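Local structure of protein LigF (Sphingobium sp. SYK-6, 4XT0) at residues Leu18-Thr23 / Thr71-Tyr76; Arg100-Trp105 / Ala176-Thr181; Tyr109-Val114 / Phe201-Gly206. The protein cleaves beta-aryl ether bonds of lignin-derived compounds with glutathione, as a stereospecific beta-etherase of the glutathione S-transferase superfamily. One frame throughout, in Å; residues are numbered along the deposited sequence.

Interaction 1: residues Leu18-Thr23 / Thr71-Tyr76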
loop_
_atom_site.group_PDB
_atom_site.type_symbol
_atom_site.label_atom_id
_atom_site.label_comp_id
_atom_site.label_asym_id
_atom_site.label_seq_id
_atom_site.Cartn_x
_atom_site.Cartn_y
_atom_site.Cartn_z
ATOM N N LEU A 18 8.439 -2.513 -14.142
ATOM C CA LEU A 18 9.688 -1.763 -14.181
ATOM C C LEU A 18 10.438 -1.786 -12.834
ATOM O O LEU A 18 11.664 -1.776 -12.819
ATOM C CB LEU A 18 9.428 -0.309 -14.627
ATOM C CG LEU A 18 10.674 0.583 -14.788
ATOM C CD1 LEU A 18 10.501 1.598 -15.923
ATOM C CD2 LEU A 18 11.018 1.317 -13.490
ATOM N N LYS A 19 9.709 -1.822 -11.717
ATOM C CA LYS A 19 10.332 -1.681 -10.400
ATOM C C LYS A 19 11.394 -2.769 -10.159
ATOM O O LYS A 19 12.564 -2.432 -9.982
ATOM C CB LYS A 19 9.276 -1.681 -9.279
ATOM C CG LYS A 19 8.127 -0.644 -9.443
ATOM C CD LYS A 19 7.228 -0.652 -8.185
ATOM C CE LYS A 19 5.875 0.049 -8.384
ATOM N NZ LYS A 19 4.955 -0.226 -7.222
ATOM N N PRO A 20 11.015 -4.076 -10.187
ATOM C CA PRO A 20 12.126 -5.026 -9.962
ATOM C C PRO A 20 13.104 -5.142 -11.132
ATOM O O PRO A 20 14.262 -5.540 -10.935
ATOM C CB PRO A 20 11.406 -6.372 -9.723
ATOM C CG PRO A 20 10.094 -6.246 -10.458
ATOM C CD PRO A 20 9.717 -4.762 -10.362
ATOM N N LEU A 21 12.661 -4.794 -12.333
ATOM C CA LEU A 21 13.543 -4.848 -13.488
ATOM C C LEU A 21 14.672 -3.832 -13.315
ATOM O O LEU A 21 15.852 -4.162 -13.478
ATOM C CB LEU A 21 12.742 -4.597 -14.773
ATOM C CG LEU A 21 13.281 -5.055 -16.131
ATOM C CD1 LEU A 21 13.517 -6.554 -16.157
ATOM C CD2 LEU A 21 12.322 -4.636 -17.258
ATOM N N ALA A 22 14.313 -2.593 -12.974
ATOM C CA ALA A 22 15.313 -1.545 -12.734
ATOM C C ALA A 22 16.221 -1.913 -11.539
ATOM O O ALA A 22 17.429 -1.708 -11.577
ATOM C CB ALA A 22 14.623 -0.192 -12.494
ATOM N N THR A 23 15.629 -2.465 -10.487
ATOM C CA THR A 23 16.394 -2.886 -9.310
ATOM C C THR A 23 17.466 -3.918 -9.687
ATOM O O THR A 23 18.614 -3.793 -9.286
ATOM C CB THR A 23 15.453 -3.445 -8.228
ATOM O OG1 THR A 23 14.512 -2.427 -7.867
ATOM C CG2 THR A 23 16.228 -3.879 -6.955
ATOM N N THR A 71 6.760 -3.925 -5.268
ATOM C CA THR A 71 7.503 -3.251 -4.200
ATOM C C THR A 71 8.234 -4.252 -3.292
ATOM O O THR A 71 9.352 -4.002 -2.861
ATOM C CB THR A 71 6.568 -2.379 -3.344
ATOM O OG1 THR A 71 5.948 -1.390 -4.174
ATOM C CG2 THR A 71 7.344 -1.685 -2.179
ATOM N N VAL A 72 7.590 -5.383 -3.010
ATOM C CA VAL A 72 8.155 -6.405 -2.135
ATOM C C VAL A 72 9.386 -7.076 -2.777
ATOM O O VAL A 72 10.377 -7.375 -2.107
ATOM C CB VAL A 72 7.067 -7.459 -1.787
ATOM C CG1 VAL A 72 7.651 -8.692 -1.061
ATOM C CG2 VAL A 72 5.937 -6.804 -0.941
ATOM N N ILE A 73 9.306 -7.319 -4.077
ATOM C CA ILE A 73 10.410 -7.917 -4.792
ATOM C C ILE A 73 11.660 -7.030 -4.689
ATOM O O ILE A 73 12.756 -7.533 -4.492
ATOM C CB ILE A 73 10.062 -8.148 -6.293
ATOM C CG1 ILE A 73 8.885 -9.125 -6.448
ATOM C CG2 ILE A 73 11.285 -8.692 -7.028
ATOM C CD1 ILE A 73 8.254 -9.103 -7.883
ATOM N N CYS A 74 11.493 -5.718 -4.841
ATOM C CA CYS A 74 12.648 -4.813 -4.764
ATOM C C CYS A 74 13.265 -4.871 -3.372
ATOM O O CYS A 74 14.481 -4.981 -3.249
ATOM C CB CYS A 74 12.255 -3.365 -5.103
ATOM S SG CYS A 74 11.531 -3.154 -6.759
ATOM N N GLU A 75 12.427 -4.824 -2.331
ATOM C CA GLU A 75 12.931 -4.916 -0.954
ATOM C C GLU A 75 13.589 -6.272 -0.713
ATOM O O GLU A 75 14.622 -6.350 -0.050
ATOM C CB GLU A 75 11.813 -4.670 0.073
ATOM C CG GLU A 75 11.280 -3.213 0.094
ATOM C CD GLU A 75 11.479 -2.529 1.442
ATOM O OE1 GLU A 75 12.508 -2.783 2.098
ATOM O OE2 GLU A 75 10.607 -1.733 1.843
ATOM N N TYR A 76 13.003 -7.330 -1.274
ATOM C CA TYR A 76 13.593 -8.664 -1.211
ATOM C C TYR A 76 14.994 -8.689 -1.816
ATOM O O TYR A 76 15.903 -9.297 -1.259
ATOM C CB TYR A 76 12.693 -9.687 -1.930
ATOM C CG TYR A 76 13.290 -11.092 -2.003
ATOM C CD1 TYR A 76 13.211 -11.953 -0.918
ATOM C CD2 TYR A 76 13.905 -11.556 -3.170
ATOM C CE1 TYR A 76 13.738 -13.257 -0.973
ATOM C CE2 TYR A 76 14.441 -12.855 -3.245
ATOM C CZ TYR A 76 14.346 -13.698 -2.143
ATOM O OH TYR A 76 14.862 -14.979 -2.189
HETATM O O HOH W 1 5.992 1.129 -5.030
#

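Interaction 2: residues Arg100-Trp105 / Ala176-Thr181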
loop_
_atom_site.group_PDB
_atom_site.type_symbol
_atom_site.label_atom_id
_atom_site.label_comp_id
_atom_site.label_asym_id
_atom_site.label_seq_id
_atom_site.Cartn_x
_atom_site.Cartn_y
_atom_site.Cartn_z
ATOM N N ARG A 100 10.087 4.349 2.311
ATOM C CA ARG A 100 8.905 3.485 2.304
ATOM C C ARG A 100 7.622 4.282 2.243
ATOM O O ARG A 100 6.643 3.797 1.689
ATOM C CB ARG A 100 8.866 2.558 3.542
ATOM C CG ARG A 100 10.015 1.570 3.586
ATOM C CD ARG A 100 9.812 0.422 4.620
ATOM N NE ARG A 100 10.848 -0.571 4.323
ATOM C CZ ARG A 100 11.859 -0.881 5.124
ATOM N NH1 ARG A 100 11.954 -0.332 6.330
ATOM N NH2 ARG A 100 12.765 -1.763 4.718
ATOM N N VAL A 101 7.610 5.488 2.823
ATOM C CA VAL A 101 6.438 6.352 2.704
ATOM C C VAL A 101 6.201 6.628 1.209
ATOM O O VAL A 101 5.066 6.577 0.737
ATOM C CB VAL A 101 6.595 7.676 3.492
ATOM C CG1 VAL A 101 5.424 8.632 3.190
ATOM C CG2 VAL A 101 6.648 7.395 5.002
ATOM N N TRP A 102 7.277 6.883 0.463
ATOM C CA TRP A 102 7.158 7.095 -0.989
ATOM C C TRP A 102 6.722 5.850 -1.736
ATOM O O TRP A 102 5.924 5.941 -2.673
ATOM C CB TRP A 102 8.490 7.577 -1.603
ATOM C CG TRP A 102 8.734 9.042 -1.426
ATOM C CD1 TRP A 102 9.657 9.620 -0.613
ATOM C CD2 TRP A 102 8.038 10.104 -2.078
ATOM N NE1 TRP A 102 9.586 10.983 -0.712
ATOM C CE2 TRP A 102 8.595 11.314 -1.596
ATOM C CE3 TRP A 102 7.000 10.169 -3.013
ATOM C CZ2 TRP A 102 8.154 12.565 -2.030
ATOM C CZ3 TRP A 102 6.559 11.417 -3.441
ATOM C CH2 TRP A 102 7.139 12.596 -2.950
ATOM N N THR A 103 7.290 4.691 -1.384
ATOM C CA THR A 103 7.011 3.504 -2.181
ATOM C C THR A 103 5.582 3.024 -1.910
ATOM O O THR A 103 4.897 2.577 -2.819
ATOM C CB THR A 103 8.041 2.356 -1.936
ATOM O OG1 THR A 103 8.038 1.940 -0.565
ATOM C CG2 THR A 103 9.465 2.794 -2.352
ATOM N N LYS A 104 5.119 3.128 -0.672
ATOM C CA LYS A 104 3.764 2.687 -0.377
ATOM C C LYS A 104 2.754 3.694 -0.940
ATOM O O LYS A 104 1.637 3.328 -1.291
ATOM C CB LYS A 104 3.572 2.474 1.132
ATOM C CG LYS A 104 3.345 3.765 1.947
ATOM C CD LYS A 104 3.596 3.474 3.440
ATOM C CE LYS A 104 2.608 2.431 4.000
ATOM N NZ LYS A 104 1.206 3.025 4.106
ATOM N N TRP A 105 3.156 4.955 -1.068
ATOM C CA TRP A 105 2.287 5.944 -1.688
ATOM C C TRP A 105 2.091 5.640 -3.179
ATOM O O TRP A 105 1.026 5.882 -3.727
ATOM C CB TRP A 105 2.853 7.344 -1.499
ATOM C CG TRP A 105 2.062 8.427 -2.141
ATOM C CD1 TRP A 105 0.901 8.987 -1.690
ATOM C CD2 TRP A 105 2.412 9.116 -3.339
ATOM N NE1 TRP A 105 0.496 9.985 -2.550
ATOM C CE2 TRP A 105 1.408 10.089 -3.568
ATOM C CE3 TRP A 105 3.469 9.013 -4.249
ATOM C CZ2 TRP A 105 1.431 10.940 -4.674
ATOM C CZ3 TRP A 105 3.496 9.867 -5.343
ATOM C CH2 TRP A 105 2.481 10.818 -5.543
ATOM N N ALA A 176 1.696 17.175 -8.454
ATOM C CA ALA A 176 2.006 18.309 -7.585
ATOM C C ALA A 176 2.847 17.863 -6.380
ATOM O O ALA A 176 3.770 18.560 -5.966
ATOM C CB ALA A 176 0.718 19.004 -7.108
ATOM N N ARG A 177 2.540 16.697 -5.824
ATOM C CA ARG A 177 3.280 16.224 -4.655
ATOM C C ARG A 177 4.744 15.929 -5.002
ATOM O O ARG A 177 5.656 16.232 -4.231
ATOM C CB ARG A 177 2.622 14.975 -4.069
ATOM C CG ARG A 177 3.378 14.403 -2.881
ATOM C CD ARG A 177 3.443 15.422 -1.744
ATOM N NE ARG A 177 4.281 14.936 -0.655
ATOM C CZ ARG A 177 5.584 15.171 -0.554
ATOM N NH1 ARG A 177 6.200 15.904 -1.475
ATOM N NH2 ARG A 177 6.267 14.675 0.470
ATOM N N LEU A 178 4.953 15.332 -6.169
ATOM C CA LEU A 178 6.287 15.006 -6.640
ATOM C C LEU A 178 7.084 16.268 -6.889
ATOM O O LEU A 178 8.268 16.340 -6.546
ATOM C CB LEU A 178 6.222 14.154 -7.917
ATOM C CG LEU A 178 5.801 12.695 -7.717
ATOM C CD1 LEU A 178 5.427 12.058 -9.051
ATOM C CD2 LEU A 178 6.913 11.888 -7.047
ATOM N N GLU A 179 6.429 17.265 -7.479
ATOM C CA GLU A 179 7.086 18.513 -7.812
ATOM C C GLU A 179 7.468 19.267 -6.554
ATOM O O GLU A 179 8.514 19.901 -6.496
ATOM C CB GLU A 179 6.184 19.388 -8.677
ATOM C CG GLU A 179 6.838 20.689 -9.086
ATOM C CD GLU A 179 7.971 20.456 -10.053
ATOM O OE1 GLU A 179 8.041 19.339 -10.615
ATOM O OE2 GLU A 179 8.792 21.379 -10.256
ATOM N N GLU A 180 6.599 19.196 -5.555
ATOM C CA GLU A 180 6.850 19.787 -4.248
ATOM C C GLU A 180 8.229 19.390 -3.705
ATOM O O GLU A 180 8.908 20.195 -3.076
ATOM C CB GLU A 180 5.741 19.363 -3.285
ATOM C CG GLU A 180 5.845 19.883 -1.876
ATOM C CD GLU A 180 4.671 19.431 -1.018
ATOM O OE1 GLU A 180 3.567 19.224 -1.573
ATOM O OE2 GLU A 180 4.850 19.277 0.209
ATOM N N THR A 181 8.659 18.161 -3.975
ATOM C CA THR A 181 9.940 17.693 -3.449
ATOM C C THR A 181 11.049 17.840 -4.495
ATOM O O THR A 181 12.135 18.358 -4.200
ATOM C CB THR A 181 9.854 16.221 -2.975
ATOM O OG1 THR A 181 8.989 16.132 -1.833
ATOM C CG2 THR A 181 11.234 15.677 -2.619
#

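Interaction 3: residues Tyr109-Val114 / Phe201-Gly206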
loop_
_atom_site.group_PDB
_atom_site.type_symbol
_atom_site.label_atom_id
_atom_site.label_comp_id
_atom_site.label_asym_id
_atom_site.label_seq_id
_atom_site.Cartn_x
_atom_site.Cartn_y
_atom_site.Cartn_z
ATOM N N TYR A 109 -1.819 5.050 -4.010
ATOM C CA TYR A 109 -2.428 6.251 -4.606
ATOM C C TYR A 109 -1.991 6.495 -6.053
ATOM O O TYR A 109 -2.812 6.487 -6.965
ATOM C CB TYR A 109 -2.093 7.469 -3.730
ATOM C CG TYR A 109 -2.903 8.722 -4.017
ATOM C CD1 TYR A 109 -4.077 8.989 -3.318
ATOM C CD2 TYR A 109 -2.483 9.648 -4.971
ATOM C CE1 TYR A 109 -4.831 10.158 -3.578
ATOM C CE2 TYR A 109 -3.215 10.811 -5.226
ATOM C CZ TYR A 109 -4.384 11.058 -4.526
ATOM O OH TYR A 109 -5.105 12.205 -4.777
ATOM N N PHE A 110 -0.689 6.704 -6.253
ATOM C CA PHE A 110 -0.165 7.204 -7.528
ATOM C C PHE A 110 -0.335 6.197 -8.669
ATOM O O PHE A 110 -0.771 6.563 -9.764
ATOM C CB PHE A 110 1.322 7.593 -7.361
ATOM C CG PHE A 110 1.952 8.234 -8.589
ATOM C CD1 PHE A 110 1.183 8.897 -9.534
ATOM C CD2 PHE A 110 3.328 8.158 -8.788
ATOM C CE1 PHE A 110 1.767 9.463 -10.650
ATOM C CE2 PHE A 110 3.927 8.731 -9.905
ATOM C CZ PHE A 110 3.145 9.383 -10.842
ATOM N N CYS A 111 0.017 4.937 -8.429
ATOM C CA CYS A 111 -0.094 3.942 -9.487
ATOM C C CYS A 111 -1.537 3.814 -9.970
ATOM O O CYS A 111 -1.786 3.735 -11.163
ATOM C CB CYS A 111 0.408 2.571 -9.027
ATOM S SG CYS A 111 0.157 1.276 -10.283
ATOM N N TRP A 112 -2.486 3.821 -9.044
ATOM C CA TRP A 112 -3.858 3.493 -9.409
ATOM C C TRP A 112 -4.596 4.563 -10.217
ATOM O O TRP A 112 -5.403 4.228 -11.099
ATOM C CB TRP A 112 -4.652 3.128 -8.144
ATOM C CG TRP A 112 -4.049 1.960 -7.411
ATOM C CD1 TRP A 112 -3.865 1.851 -6.063
ATOM C CD2 TRP A 112 -3.513 0.749 -7.988
ATOM N NE1 TRP A 112 -3.273 0.648 -5.763
ATOM C CE2 TRP A 112 -3.043 -0.044 -6.924
ATOM C CE3 TRP A 112 -3.397 0.258 -9.298
ATOM C CZ2 TRP A 112 -2.461 -1.300 -7.126
ATOM C CZ3 TRP A 112 -2.814 -0.987 -9.497
ATOM C CH2 TRP A 112 -2.358 -1.752 -8.416
ATOM N N CYS A 113 -4.337 5.840 -9.965
ATOM C CA CYS A 113 -5.036 6.842 -10.770
ATOM C C CYS A 113 -4.479 6.864 -12.198
ATOM O O CYS A 113 -5.240 6.956 -13.166
ATOM C CB CYS A 113 -4.975 8.232 -10.120
ATOM S SG CYS A 113 -3.343 8.869 -9.688
ATOM N N VAL A 114 -3.159 6.747 -12.327
ATOM C CA VAL A 114 -2.524 6.668 -13.646
ATOM C C VAL A 114 -2.998 5.410 -14.378
ATOM O O VAL A 114 -3.402 5.463 -15.537
ATOM C CB VAL A 114 -0.980 6.650 -13.525
ATOM C CG1 VAL A 114 -0.327 6.293 -14.854
ATOM C CG2 VAL A 114 -0.481 7.990 -13.005
ATOM N N PHE A 201 9.285 6.365 -10.502
ATOM C CA PHE A 201 9.689 6.465 -11.912
ATOM C C PHE A 201 8.925 5.443 -12.734
ATOM O O PHE A 201 8.556 5.709 -13.876
ATOM C CB PHE A 201 11.209 6.255 -12.064
ATOM C CG PHE A 201 11.716 6.337 -13.486
ATOM C CD1 PHE A 201 12.053 7.557 -14.044
ATOM C CD2 PHE A 201 11.900 5.189 -14.241
ATOM C CE1 PHE A 201 12.547 7.648 -15.353
ATOM C CE2 PHE A 201 12.389 5.263 -15.552
ATOM C CZ PHE A 201 12.723 6.494 -16.102
ATOM N N ALA A 202 8.682 4.270 -12.146
ATOM C CA ALA A 202 7.920 3.211 -12.821
ATOM C C ALA A 202 6.556 3.715 -13.298
ATOM O O ALA A 202 6.098 3.353 -14.391
ATOM C CB ALA A 202 7.741 1.993 -11.886
ATOM N N ILE A 203 5.919 4.556 -12.480
ATOM C CA ILE A 203 4.625 5.169 -12.836
ATOM C C ILE A 203 4.792 6.457 -13.635
ATOM O O ILE A 203 4.078 6.686 -14.608
ATOM C CB ILE A 203 3.768 5.490 -11.561
ATOM C CG1 ILE A 203 3.692 4.271 -10.632
ATOM C CG2 ILE A 203 2.373 6.003 -11.950
ATOM C CD1 ILE A 203 3.259 2.962 -11.323
ATOM N N ALA A 204 5.739 7.305 -13.242
ATOM C CA ALA A 204 5.802 8.647 -13.824
ATOM C C ALA A 204 6.428 8.692 -15.213
ATOM O O ALA A 204 6.079 9.560 -16.012
ATOM C CB ALA A 204 6.556 9.598 -12.894
ATOM N N ASN A 205 7.365 7.793 -15.505
ATOM C CA ASN A 205 8.027 7.838 -16.806
ATOM C C ASN A 205 7.036 7.622 -17.949
ATOM O O ASN A 205 6.353 6.601 -18.000
ATOM C CB ASN A 205 9.148 6.801 -16.884
ATOM C CG ASN A 205 10.037 6.997 -18.103
ATOM O OD1 ASN A 205 10.476 8.114 -18.388
ATOM N ND2 ASN A 205 10.299 5.913 -18.833
ATOM N N GLY A 206 6.970 8.586 -18.869
ATOM C CA GLY A 206 5.992 8.545 -19.943
ATOM C C GLY A 206 4.931 9.624 -19.816
ATOM O O GLY A 206 4.358 10.043 -20.820
#

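Interaction 1: residues Leu18-Thr23 / Thr71-Tyr76
Within the thioredoxin-fold domain of this GST, helices 15-26 and 70-80 pack side by side and nearly parallel, their short segments 18° apart with axes 8.4 Å from each other. Thr-71 opens the second segment at the glutathione end. Its OG1 receives only a weak, 3.4 Å hydrogen bond from Lys-19 NZ, reached by an extended lysine chain; a water bridges the same two atoms, accepting from NZ and donating to OG1. Thr-71 OG1 has its stronger hydrogen-bond partner in Asp-107, which also forms a salt bridge with Lys-19 NZ, while Ser-70, a residue of the glutathione pocket, binds NZ as well. The ammonium is thus held by several polar partners and would be expected to stay charged. Two residues on, Ile-73 lays CG2 against Pro-20 CB at 3.6 Å, and both side chains are buried. Cys-74 sits at the closest backbone approach, its CA 5.2 Å from that of Pro-20. With SG anti to its own carbonyl carbon (chi1 -59°), the thiol lies between the helices, 3.4 Å from Lys-19 C. Beside it, Thr-23 OG1 donates to Lys-19 O at 2.9 Å, from above the carbonyl plane.

Interaction 2: residues Arg100-Trp105 / Ala176-Thr181
Two long helices of the all-helical GST C-terminal domain, 93-121 and 161-182, run roughly antiparallel here (159° between the short segments), with axes 13.3 Å apart. So wide a gap is bridged by large side chains, chiefly Trp-102, whose six-membered ring reaches over to the second helix. The apolar part is built on Leu-178. Its CD2 lies 3.7 Å from Trp-102 CZ3 and, more loosely, 4.3 Å from Trp-105 CZ3, so that one methyl serves both indoles. Leu-188 and Ala-196 also pack on Trp-102.

The cationic part belongs to Arg-177. Its CG, anti to the backbone N, lies above one face of Trp-105 near the rim, and the bend at chi2 (61°) brings the guanidinium to the tip of Trp-102. There Trp-102 CH2 sits over one guanidinium face, 3.7 Å from NH1, but the two planes are 58° apart, so this is no parallel stack. Glu-180 OE2 lies over the opposite face.

The hydrogen bond here lies within 176-181: Arg-177 NH1 donates to Thr-181 OG1 at 2.8 Å, close to the guanidinium plane. The same hydroxyl oxygen meets the edge of Trp-102 at CZ2.

No hydrogen bond joins the two segments. The bond to Thr-181 should fix the guanidinium's rotation, and Glu-180 probably offsets some of its charge; the contact itself probably rests mainly on van der Waals packing.

Interaction 3: residues Tyr109-Val114 / Phe201-Gly206
The helical core of the GST C-terminal domain is formed here by helix 93-121 and the final turn of helix 195-204, which meet in a buried, wholly apolar contact. The backbones come close, Cys-111 CA standing 5.9 Å from Ile-203 CA, and Ile-203 does most of the filling between them. Its two branches part company. With CG1 anti to the carbonyl carbon (chi1 -50°), CG2 falls anti to the backbone N, and that methyl rises over the centre of the Phe-110 ring, 3.6 Å from the centroid and only 9° off the normal, a clear CH-pi contact. The same methyl touches Val-114 CG2 one turn further along helix 93-121, also at 3.6 Å, so one methyl meets both the ring and the valine. The other branch is turned by chi2 (-51°) so that CD1 rests 3.7 Å from Cys-111 SG.

Phe-110 extends toward the second helix with CG anti to its backbone N, which sets the ring alongside Ile-203. Trp-105 meets this ring too, and Ser-174 of helix 161-182 packs against it. Cys-111 also touches Asn-16, a residue of the glutathione pocket, so this piece of core abuts the active-site region. Helix 195-204 ends just beyond, Asn-205 leaving helical geometry after its N bonds to Phe-201 O. In that last turn Ala-204 brings CB to the edge of the Phe-110 ring, near its plane and 4.0 Å from CZ.

From the N terminus, interaction 1 closes first, joining helices 15-26 and 70-80 of the thioredoxin-fold domain across an intervening loop that carries three of the sheet's four strands. The chain then enters helix 93-121, which serves both remaining contacts. Interaction 2 opens at 100-105 and closes at 176-181; interaction 3 opens at 109-114 and closes at 201-206, so the two cross, tying helices 161-182 and 195-204 to one central helix. Leu-178 packs on Phe-110 where they meet. Between domains, Glu-75 forms a salt bridge with Arg-100, and Leu-18 and Lys-19 pack on Ala-202. Interactions 1 and 2 also touch the second subunit, as does Tyr-109 of interaction 3.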